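Local coordinates for hypothetical protein (PDB 4QAN) that is of unknown function but adopts a cystatin-like fold, as a divergent member of the NTF2-like superfamily, and binds magnesium, at residues A264-T269 / Q352-P357; Y272-T277 / G364-L369; K219-A224 / K323-L328. All coordinates share one frame; numbering follows the deposited sequence.

Contact 1: A264-T269 / Q352-P357; sequences AKELKT and QSLSAP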
loop_
_atom_site.group_PDB
_atom_site.type_symbol
_atom_site.label_atom_id
_atom_site.label_comp_id
_atom_site.label_asym_id
_atom_site.label_seq_id
_atom_site.Cartn_x
_atom_site.Cartn_y
_atom_site.Cartn_z
ATOM N N ALA A 264 -3.721 3.568 4.938
ATOM C CA ALA A 264 -2.899 4.335 4.029
ATOM C C ALA A 264 -3.710 4.827 2.822
ATOM O O ALA A 264 -3.558 5.976 2.374
ATOM C CB ALA A 264 -1.713 3.516 3.560
ATOM N N LYS A 265 -4.530 3.937 2.287
ATOM C CA LYS A 265 -5.409 4.286 1.203
ATOM C C LYS A 265 -6.388 5.384 1.583
ATOM O O LYS A 265 -6.610 6.291 0.770
ATOM C CB LYS A 265 -6.179 3.069 0.712
ATOM C CG LYS A 265 -6.863 3.353 -0.604
ATOM C CD LYS A 265 -7.561 2.150 -1.179
ATOM C CE LYS A 265 -8.184 2.550 -2.507
ATOM N NZ LYS A 265 -8.970 1.443 -3.069
ATOM N N GLU A 266 -6.982 5.290 2.781
ATOM C CA GLU A 266 -7.942 6.310 3.281
ATOM C C GLU A 266 -7.256 7.653 3.486
ATOM O O GLU A 266 -7.843 8.716 3.233
ATOM C CB GLU A 266 -8.534 5.954 4.663
ATOM C CG GLU A 266 -9.529 4.808 4.775
ATOM C CD GLU A 266 -9.927 4.508 6.250
ATOM O OE1 GLU A 266 -10.476 5.391 7.004
ATOM O OE2 GLU A 266 -9.698 3.345 6.666
ATOM N N LEU A 267 -6.033 7.598 4.000
ATOM C CA LEU A 267 -5.234 8.789 4.240
ATOM C C LEU A 267 -4.902 9.459 2.903
ATOM O O LEU A 267 -5.237 10.637 2.685
ATOM C CB LEU A 267 -3.974 8.424 5.035
ATOM C CG LEU A 267 -2.880 9.474 5.278
ATOM C CD1 LEU A 267 -3.458 10.835 5.608
ATOM C CD2 LEU A 267 -1.926 9.031 6.384
ATOM N N LYS A 268 -4.301 8.694 1.999
ATOM C CA LYS A 268 -4.082 9.133 0.614
ATOM C C LYS A 268 -5.312 9.789 0.011
ATOM O O LYS A 268 -5.243 10.842 -0.634
ATOM C CB LYS A 268 -3.702 7.944 -0.263
ATOM C CG LYS A 268 -3.418 8.324 -1.714
ATOM C CD LYS A 268 -3.258 7.125 -2.623
ATOM C CE LYS A 268 -4.559 6.370 -2.790
ATOM N NZ LYS A 268 -4.313 5.062 -3.454
ATOM N N THR A 269 -6.448 9.160 0.248
ATOM C CA THR A 269 -7.677 9.610 -0.315
ATOM C C THR A 269 -8.031 10.991 0.242
ATOM O O THR A 269 -8.489 11.868 -0.494
ATOM C CB THR A 269 -8.764 8.553 -0.075
ATOM O OG1 THR A 269 -8.395 7.358 -0.781
ATOM C CG2 THR A 269 -10.120 9.038 -0.557
ATOM N N GLN A 352 -9.984 5.585 14.646
ATOM C CA GLN A 352 -10.550 4.336 14.098
ATOM C C GLN A 352 -10.745 4.438 12.588
ATOM O O GLN A 352 -10.338 3.546 11.853
ATOM C CB GLN A 352 -11.852 3.977 14.780
ATOM C CG GLN A 352 -12.511 2.714 14.244
ATOM C CD GLN A 352 -13.680 2.281 15.104
ATOM O OE1 GLN A 352 -14.824 2.352 14.684
ATOM N NE2 GLN A 352 -13.395 1.844 16.322
ATOM N N SER A 353 -11.287 5.558 12.125
ATOM C CA SER A 353 -11.413 5.819 10.688
ATOM C C SER A 353 -11.485 7.306 10.367
ATOM O O SER A 353 -11.750 8.137 11.228
ATOM C CB SER A 353 -12.646 5.103 10.099
ATOM O OG SER A 353 -13.827 5.773 10.483
ATOM N N LEU A 354 -11.232 7.618 9.108
ATOM C CA LEU A 354 -11.326 8.961 8.596
ATOM C C LEU A 354 -12.741 9.206 8.048
ATOM O O LEU A 354 -12.919 9.819 6.996
ATOM C CB LEU A 354 -10.240 9.189 7.531
ATOM C CG LEU A 354 -8.805 9.010 8.050
ATOM C CD1 LEU A 354 -7.746 9.165 6.953
ATOM C CD2 LEU A 354 -8.514 9.949 9.215
ATOM N N SER A 355 -13.745 8.745 8.796
ATOM C CA SER A 355 -15.143 8.942 8.439
ATOM C C SER A 355 -15.923 9.422 9.646
ATOM O O SER A 355 -15.503 9.270 10.788
ATOM C CB SER A 355 -15.756 7.626 7.962
ATOM O OG SER A 355 -15.854 6.712 9.040
ATOM N N ALA A 356 -17.080 9.991 9.377
ATOM C CA ALA A 356 -18.063 10.271 10.406
ATOM C C ALA A 356 -19.451 10.030 9.822
ATOM O O ALA A 356 -20.085 10.954 9.301
ATOM C CB ALA A 356 -17.928 11.693 10.904
ATOM N N PRO A 357 -19.940 8.781 9.932
ATOM C CA PRO A 357 -21.224 8.413 9.370
ATOM C C PRO A 357 -22.345 9.336 9.838
ATOM O O PRO A 357 -23.286 9.600 9.087
ATOM C CB PRO A 357 -21.461 7.009 9.911
ATOM C CG PRO A 357 -20.122 6.479 10.216
ATOM C CD PRO A 357 -19.264 7.640 10.574
HETATM O O HOH W 1 -9.672 2.610 9.271
#

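Contact 2: Y272-T277 / G364-L369; sequences YGFLGT and GEVMRL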
loop_
_atom_site.group_PDB
_atom_site.type_symbol
_atom_site.label_atom_id
_atom_site.label_comp_id
_atom_site.label_asym_id
_atom_site.label_seq_id
_atom_site.Cartn_x
_atom_site.Cartn_y
_atom_site.Cartn_z
ATOM N N TYR A 272 -5.756 13.547 -1.305
ATOM C CA TYR A 272 -6.176 13.802 -2.684
ATOM C C TYR A 272 -7.387 14.730 -2.668
ATOM O O TYR A 272 -7.557 15.561 -3.568
ATOM C CB TYR A 272 -6.498 12.494 -3.419
ATOM C CG TYR A 272 -5.291 11.671 -3.885
ATOM C CD1 TYR A 272 -3.982 11.962 -3.468
ATOM C CD2 TYR A 272 -5.471 10.602 -4.746
ATOM C CE1 TYR A 272 -2.915 11.200 -3.906
ATOM C CE2 TYR A 272 -4.409 9.825 -5.170
ATOM C CZ TYR A 272 -3.141 10.128 -4.754
ATOM O OH TYR A 272 -2.107 9.355 -5.203
ATOM N N GLY A 273 -8.211 14.617 -1.631
ATOM C CA GLY A 273 -9.359 15.522 -1.467
ATOM C C GLY A 273 -8.944 16.985 -1.353
ATOM O O GLY A 273 -9.557 17.866 -1.972
ATOM N N PHE A 274 -7.910 17.252 -0.554
ATOM C CA PHE A 274 -7.396 18.625 -0.391
ATOM C C PHE A 274 -6.675 19.079 -1.662
ATOM O O PHE A 274 -6.718 20.246 -2.022
ATOM C CB PHE A 274 -6.433 18.740 0.799
ATOM C CG PHE A 274 -7.081 18.528 2.138
ATOM C CD1 PHE A 274 -8.036 19.407 2.612
ATOM C CD2 PHE A 274 -6.696 17.466 2.951
ATOM C CE1 PHE A 274 -8.619 19.214 3.851
ATOM C CE2 PHE A 274 -7.285 17.267 4.192
ATOM C CZ PHE A 274 -8.241 18.150 4.643
ATOM N N LEU A 275 -6.015 18.148 -2.335
ATOM C CA LEU A 275 -5.358 18.444 -3.597
ATOM C C LEU A 275 -6.321 18.621 -4.768
ATOM O O LEU A 275 -5.906 19.068 -5.835
ATOM C CB LEU A 275 -4.374 17.338 -3.937
ATOM C CG LEU A 275 -3.176 17.214 -3.001
ATOM C CD1 LEU A 275 -2.479 15.868 -3.184
ATOM C CD2 LEU A 275 -2.214 18.355 -3.247
ATOM N N GLY A 276 -7.589 18.255 -4.594
ATOM C CA GLY A 276 -8.562 18.308 -5.693
ATOM C C GLY A 276 -8.452 17.180 -6.719
ATOM O O GLY A 276 -8.843 17.341 -7.854
ATOM N N THR A 277 -7.958 16.022 -6.317
ATOM C CA THR A 277 -7.669 14.949 -7.262
ATOM C C THR A 277 -8.323 13.630 -6.908
ATOM O O THR A 277 -8.058 12.632 -7.570
ATOM C CB THR A 277 -6.172 14.652 -7.289
ATOM O OG1 THR A 277 -5.736 14.353 -5.963
ATOM C CG2 THR A 277 -5.399 15.812 -7.846
ATOM N N GLY A 364 -12.212 9.129 4.319
ATOM C CA GLY A 364 -11.369 9.966 3.461
ATOM C C GLY A 364 -12.096 11.079 2.714
ATOM O O GLY A 364 -11.502 11.743 1.887
ATOM N N GLU A 365 -13.374 11.311 3.012
ATOM C CA GLU A 365 -14.126 12.327 2.304
ATOM C C GLU A 365 -13.729 13.716 2.810
ATOM O O GLU A 365 -13.510 13.919 3.998
ATOM C CB GLU A 365 -15.632 12.108 2.480
ATOM C CG GLU A 365 -16.470 12.857 1.456
ATOM C CD GLU A 365 -17.954 12.866 1.790
ATOM O OE1 GLU A 365 -18.452 11.858 2.344
ATOM O OE2 GLU A 365 -18.622 13.884 1.495
ATOM N N VAL A 366 -13.642 14.671 1.897
ATOM C CA VAL A 366 -13.318 16.041 2.259
ATOM C C VAL A 366 -14.412 16.900 1.676
ATOM O O VAL A 366 -14.769 16.714 0.526
ATOM C CB VAL A 366 -11.952 16.429 1.680
ATOM C CG1 VAL A 366 -11.712 17.902 1.827
ATOM C CG2 VAL A 366 -10.835 15.641 2.356
HETATM N N MSE A 367 -14.969 17.803 2.472
HETATM C CA MSE A 367 -16.070 18.668 2.046
HETATM C C MSE A 367 -15.602 20.094 2.019
HETATM O O MSE A 367 -15.194 20.618 3.052
HETATM C CB MSE A 367 -17.178 18.510 3.090
HETATM C CG MSE A 367 -18.384 19.413 2.856
HETATM SE SE MSE A 367 -19.851 18.783 4.019
HETATM C CE MSE A 367 -19.708 20.132 5.439
ATOM N N ARG A 368 -15.675 20.732 0.853
ATOM C CA ARG A 368 -15.336 22.138 0.709
ATOM C C ARG A 368 -16.375 22.993 1.429
ATOM O O ARG A 368 -17.566 22.685 1.390
ATOM C CB ARG A 368 -15.258 22.509 -0.775
ATOM C CG ARG A 368 -14.976 23.978 -1.078
ATOM C CD ARG A 368 -13.651 24.479 -0.508
ATOM N NE ARG A 368 -13.498 25.907 -0.753
ATOM C CZ ARG A 368 -13.166 26.438 -1.927
ATOM N NH1 ARG A 368 -12.921 25.662 -2.980
ATOM N NH2 ARG A 368 -13.072 27.755 -2.055
ATOM N N LEU A 369 -15.905 24.038 2.117
ATOM C CA LEU A 369 -16.774 24.992 2.807
ATOM C C LEU A 369 -16.542 26.420 2.322
ATOM O O LEU A 369 -15.409 26.826 2.072
ATOM C CB LEU A 369 -16.506 24.959 4.314
ATOM C CG LEU A 369 -16.894 23.706 5.092
ATOM C CD1 LEU A 369 -16.536 23.901 6.551
ATOM C CD2 LEU A 369 -18.369 23.369 4.947
#

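Contact 3: K219-A224 / K323-L328; sequences KTPQRA and KQYAGL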
loop_
_atom_site.group_PDB
_atom_site.type_symbol
_atom_site.label_atom_id
_atom_site.label_comp_id
_atom_site.label_asym_id
_atom_site.label_seq_id
_atom_site.Cartn_x
_atom_site.Cartn_y
_atom_site.Cartn_z
ATOM N N LYS A 219 -3.950 11.715 24.797
ATOM C CA LYS A 219 -4.821 11.612 25.962
ATOM C C LYS A 219 -6.226 12.115 25.746
ATOM O O LYS A 219 -7.106 11.799 26.530
ATOM C CB LYS A 219 -4.204 12.309 27.169
ATOM C CG LYS A 219 -3.017 11.552 27.724
ATOM C CD LYS A 219 -3.469 10.477 28.682
ATOM C CE LYS A 219 -2.339 9.525 28.999
ATOM N NZ LYS A 219 -2.903 8.348 29.691
ATOM N N THR A 220 -6.455 12.887 24.701
ATOM C CA THR A 220 -7.817 13.290 24.366
ATOM C C THR A 220 -8.051 12.969 22.910
ATOM O O THR A 220 -7.094 12.865 22.147
ATOM C CB THR A 220 -8.050 14.800 24.577
ATOM O OG1 THR A 220 -7.376 15.527 23.548
ATOM C CG2 THR A 220 -7.542 15.249 25.948
ATOM N N PRO A 221 -9.325 12.816 22.514
ATOM C CA PRO A 221 -9.595 12.531 21.104
ATOM C C PRO A 221 -9.146 13.687 20.184
ATOM O O PRO A 221 -8.509 13.446 19.162
ATOM C CB PRO A 221 -11.114 12.282 21.064
ATOM C CG PRO A 221 -11.660 12.861 22.318
ATOM C CD PRO A 221 -10.551 12.814 23.333
ATOM N N GLN A 222 -9.434 14.925 20.574
ATOM C CA GLN A 222 -8.969 16.100 19.822
ATOM C C GLN A 222 -7.443 16.090 19.576
ATOM O O GLN A 222 -6.986 16.399 18.477
ATOM C CB GLN A 222 -9.347 17.400 20.542
ATOM C CG GLN A 222 -10.847 17.687 20.626
ATOM C CD GLN A 222 -11.471 17.279 21.954
ATOM O OE1 GLN A 222 -10.984 16.362 22.644
ATOM N NE2 GLN A 222 -12.553 17.963 22.330
ATOM N N ARG A 223 -6.666 15.744 20.599
ATOM C CA ARG A 223 -5.213 15.774 20.489
ATOM C C ARG A 223 -4.703 14.685 19.545
ATOM O O ARG A 223 -3.688 14.857 18.860
ATOM C CB ARG A 223 -4.562 15.676 21.867
ATOM C CG ARG A 223 -3.062 15.924 21.844
ATOM C CD ARG A 223 -2.475 15.860 23.228
ATOM N NE ARG A 223 -3.132 16.771 24.158
ATOM C CZ ARG A 223 -2.980 16.744 25.474
ATOM N NH1 ARG A 223 -2.190 15.855 26.047
ATOM N NH2 ARG A 223 -3.622 17.623 26.220
ATOM N N ALA A 224 -5.425 13.579 19.470
ATOM C CA ALA A 224 -5.093 12.529 18.502
ATOM C C ALA A 224 -5.193 13.075 17.082
ATOM O O ALA A 224 -4.291 12.869 16.268
ATOM C CB ALA A 224 -6.013 11.334 18.678
ATOM N N LYS A 323 -16.125 7.639 19.530
ATOM C CA LYS A 323 -16.669 8.975 19.349
ATOM C C LYS A 323 -16.362 9.571 17.979
ATOM O O LYS A 323 -15.264 9.401 17.441
ATOM C CB LYS A 323 -16.149 9.891 20.448
ATOM C CG LYS A 323 -16.556 9.413 21.829
ATOM C CD LYS A 323 -16.305 10.445 22.911
ATOM C CE LYS A 323 -16.779 9.916 24.259
ATOM N NZ LYS A 323 -18.266 9.813 24.362
ATOM N N GLN A 324 -17.340 10.275 17.421
ATOM C CA GLN A 324 -17.170 10.935 16.136
ATOM C C GLN A 324 -16.872 12.422 16.305
ATOM O O GLN A 324 -17.480 13.118 17.129
ATOM C CB GLN A 324 -18.408 10.754 15.271
ATOM C CG GLN A 324 -18.530 9.366 14.689
ATOM C CD GLN A 324 -19.819 9.188 13.916
ATOM O OE1 GLN A 324 -20.053 9.856 12.910
ATOM N NE2 GLN A 324 -20.656 8.281 14.377
ATOM N N TYR A 325 -15.929 12.893 15.502
ATOM C CA TYR A 325 -15.465 14.257 15.577
ATOM C C TYR A 325 -15.345 14.796 14.159
ATOM O O TYR A 325 -15.036 14.042 13.236
ATOM C CB TYR A 325 -14.100 14.299 16.302
ATOM C CG TYR A 325 -14.220 14.286 17.811
ATOM C CD1 TYR A 325 -14.372 13.089 18.522
ATOM C CD2 TYR A 325 -14.197 15.483 18.536
ATOM C CE1 TYR A 325 -14.502 13.088 19.902
ATOM C CE2 TYR A 325 -14.322 15.486 19.913
ATOM C CZ TYR A 325 -14.479 14.289 20.591
ATOM O OH TYR A 325 -14.602 14.316 21.967
ATOM N N ALA A 326 -15.576 16.101 14.002
ATOM C CA ALA A 326 -15.359 16.794 12.735
ATOM C C ALA A 326 -14.090 17.611 12.796
ATOM O O ALA A 326 -13.817 18.264 13.787
ATOM C CB ALA A 326 -16.541 17.698 12.424
ATOM N N GLY A 327 -13.299 17.552 11.734
ATOM C CA GLY A 327 -12.118 18.399 11.578
ATOM C C GLY A 327 -12.489 19.573 10.681
ATOM O O GLY A 327 -13.095 19.379 9.624
ATOM N N LEU A 328 -12.171 20.787 11.120
ATOM C CA LEU A 328 -12.344 21.987 10.299
ATOM C C LEU A 328 -10.957 22.516 9.960
ATOM O O LEU A 328 -10.123 22.678 10.854
ATOM C CB LEU A 328 -13.163 23.041 11.046
ATOM C CG LEU A 328 -13.360 24.389 10.360
ATOM C CD1 LEU A 328 -14.197 24.215 9.108
ATOM C CD2 LEU A 328 -14.016 25.394 11.302
HETATM O O HOH W 2 -15.023 16.862 23.480
#

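Contact 1: A264-T269 / Q352-P357
The carboxylate of E266 is tied to the backbone of 352-357 through both oxygens, one directly and one through water. OE2 accepts a hydrogen bond from a water at 2.7 Å, and the same water donates to the carbonyl O of Q352. OE1 of E266 accepts from the backbone N of L354 at 3.2 Å; that bond is nearly straight (175°) and meets the oxygen almost along its C-O axis. The extended chain beyond CG (chi2 175°) carries the carboxylate from the helix to the place where strand 349-353 gives out, just past the classic beta bulge that Q352 and S353 form opposite T341. Beside this polar link the L354 side chain returns the contact: its CD1 lies 3.7 Å from L267 CA and 4.3 Å from L267 CB, against the helix backbone. F228 of helix 221-234 touches both leucines and adds to the apolar layer. Across the strand end, S353 OG and S355 OG are hydrogen-bonded to each other at 2.7 Å. This pairing probably restricts the rotation of the E266 carboxylate, and a partly exposed acid serves as acceptor for a backbone N-H while L267 and L354 pack on the buried side.

Contact 2: Y272-T277 / G364-L369
V366 meets helix 254-275 near its C-terminal end, where G273 and F274 receive its side chain. Its CB sits 4.2 Å from G273 CA, so the valine lies directly against the helix backbone. From there the two methyls part. CG2 stays close to the glycine, 4.1 Å from G273 CA, and also reaches over the F274 ring: it stands 4.3 Å from the ring centroid and only 11° off the normal, a CH-pi contact centred on the face. CG1, anti to the backbone N (chi1 170°), lies over the same face but displaced past the CD1-CE1 bond, and packs 3.9 Å from F274 CE1, with CD1 of that ring close behind. The valine and phenylalanine side chains cross at about a right angle, both methyls on one side of the ring. G273 allows this close approach: a beta-carbon there would point toward the valine and collide with V366 CG2. Two tyrosines of the sheet, Y329 and Y336, make edge-to-face contacts with F274 and extend the aromatic cluster, and V366 itself touches Y336 and T338 of strand 334-344. The helix ends just after F274: T277 N bonds to Y272 O at 2.8 Å, G276 N makes a weak bond to G273 O, and G276 has positive phi, the C-prime residue of a Schellman motif. A helix packed by its final turn on an antiparallel part of a curved sheet fits the cystatin-like fold of this domain.

Contact 3: K219-A224 / K323-L328
Apolar packing comes first, between the ring of P221 and the phenol end of Y325. P221 CG lies 3.6 Å from Y325 CZ and 3.3 Å from Y325 OH, while P221 CB rests 3.7 Å from Y325 CE1. The pyrrolidine thus meets the CE1-CZ-OH part of the tyrosine, in an oblique approach. From the same side of the ring plane, but near CE2, comes the amide of Q222, with NE2 3.9 Å from Y325 CE2 and the amide and ring planes 55° apart; a bend at chi2 (98°) brings the glutamine end back toward the tyrosine. The polar part of the contact is carried by water. One water lies in the plane of the Y325 ring, 3.0 Å from OH, and accepts a weak hydrogen bond from Q222 NE2. Hydrogen bonds within 219-224 order the helix start: T220 is the N-cap, its OG1 accepting from R223 N at 3.0 Å. P221 follows as the first helical residue, where its lack of an N-H costs no helix bond. L342 and W349 of neighbouring strands also touch P221, and Y325 reaches V310 and P312. With no direct hydrogen bond across it, the contact sets the helix start on the sheet chiefly by shape, the buried tyrosine packed on one side by P221 and Q222 while a water links its hydroxyl weakly to Q222.

How the contacts relate
All three contacts set helices on one mixed sheet. Contacts 1 and 2 share helix 254-275, their centres about 12 Å apart, and L354 O and G364 N, at 2.9 Å, probably form a hydrogen bond between them. Contact 3 uses the start of helix 221-234 instead, and its Q324 OE1 packs 3.1 Å from A356 C of contact 1. The centre of contact 3 lies about 14 Å from that of contact 1 and 19 Å from that of contact 2; L328 CD1 packs 3.5 Å from L369 CD1, joining contacts 2 and 3. Segments of each pair alternate along the chain. All lie away from S360, which binds magnesium in a structure of this protein, though none is bound here.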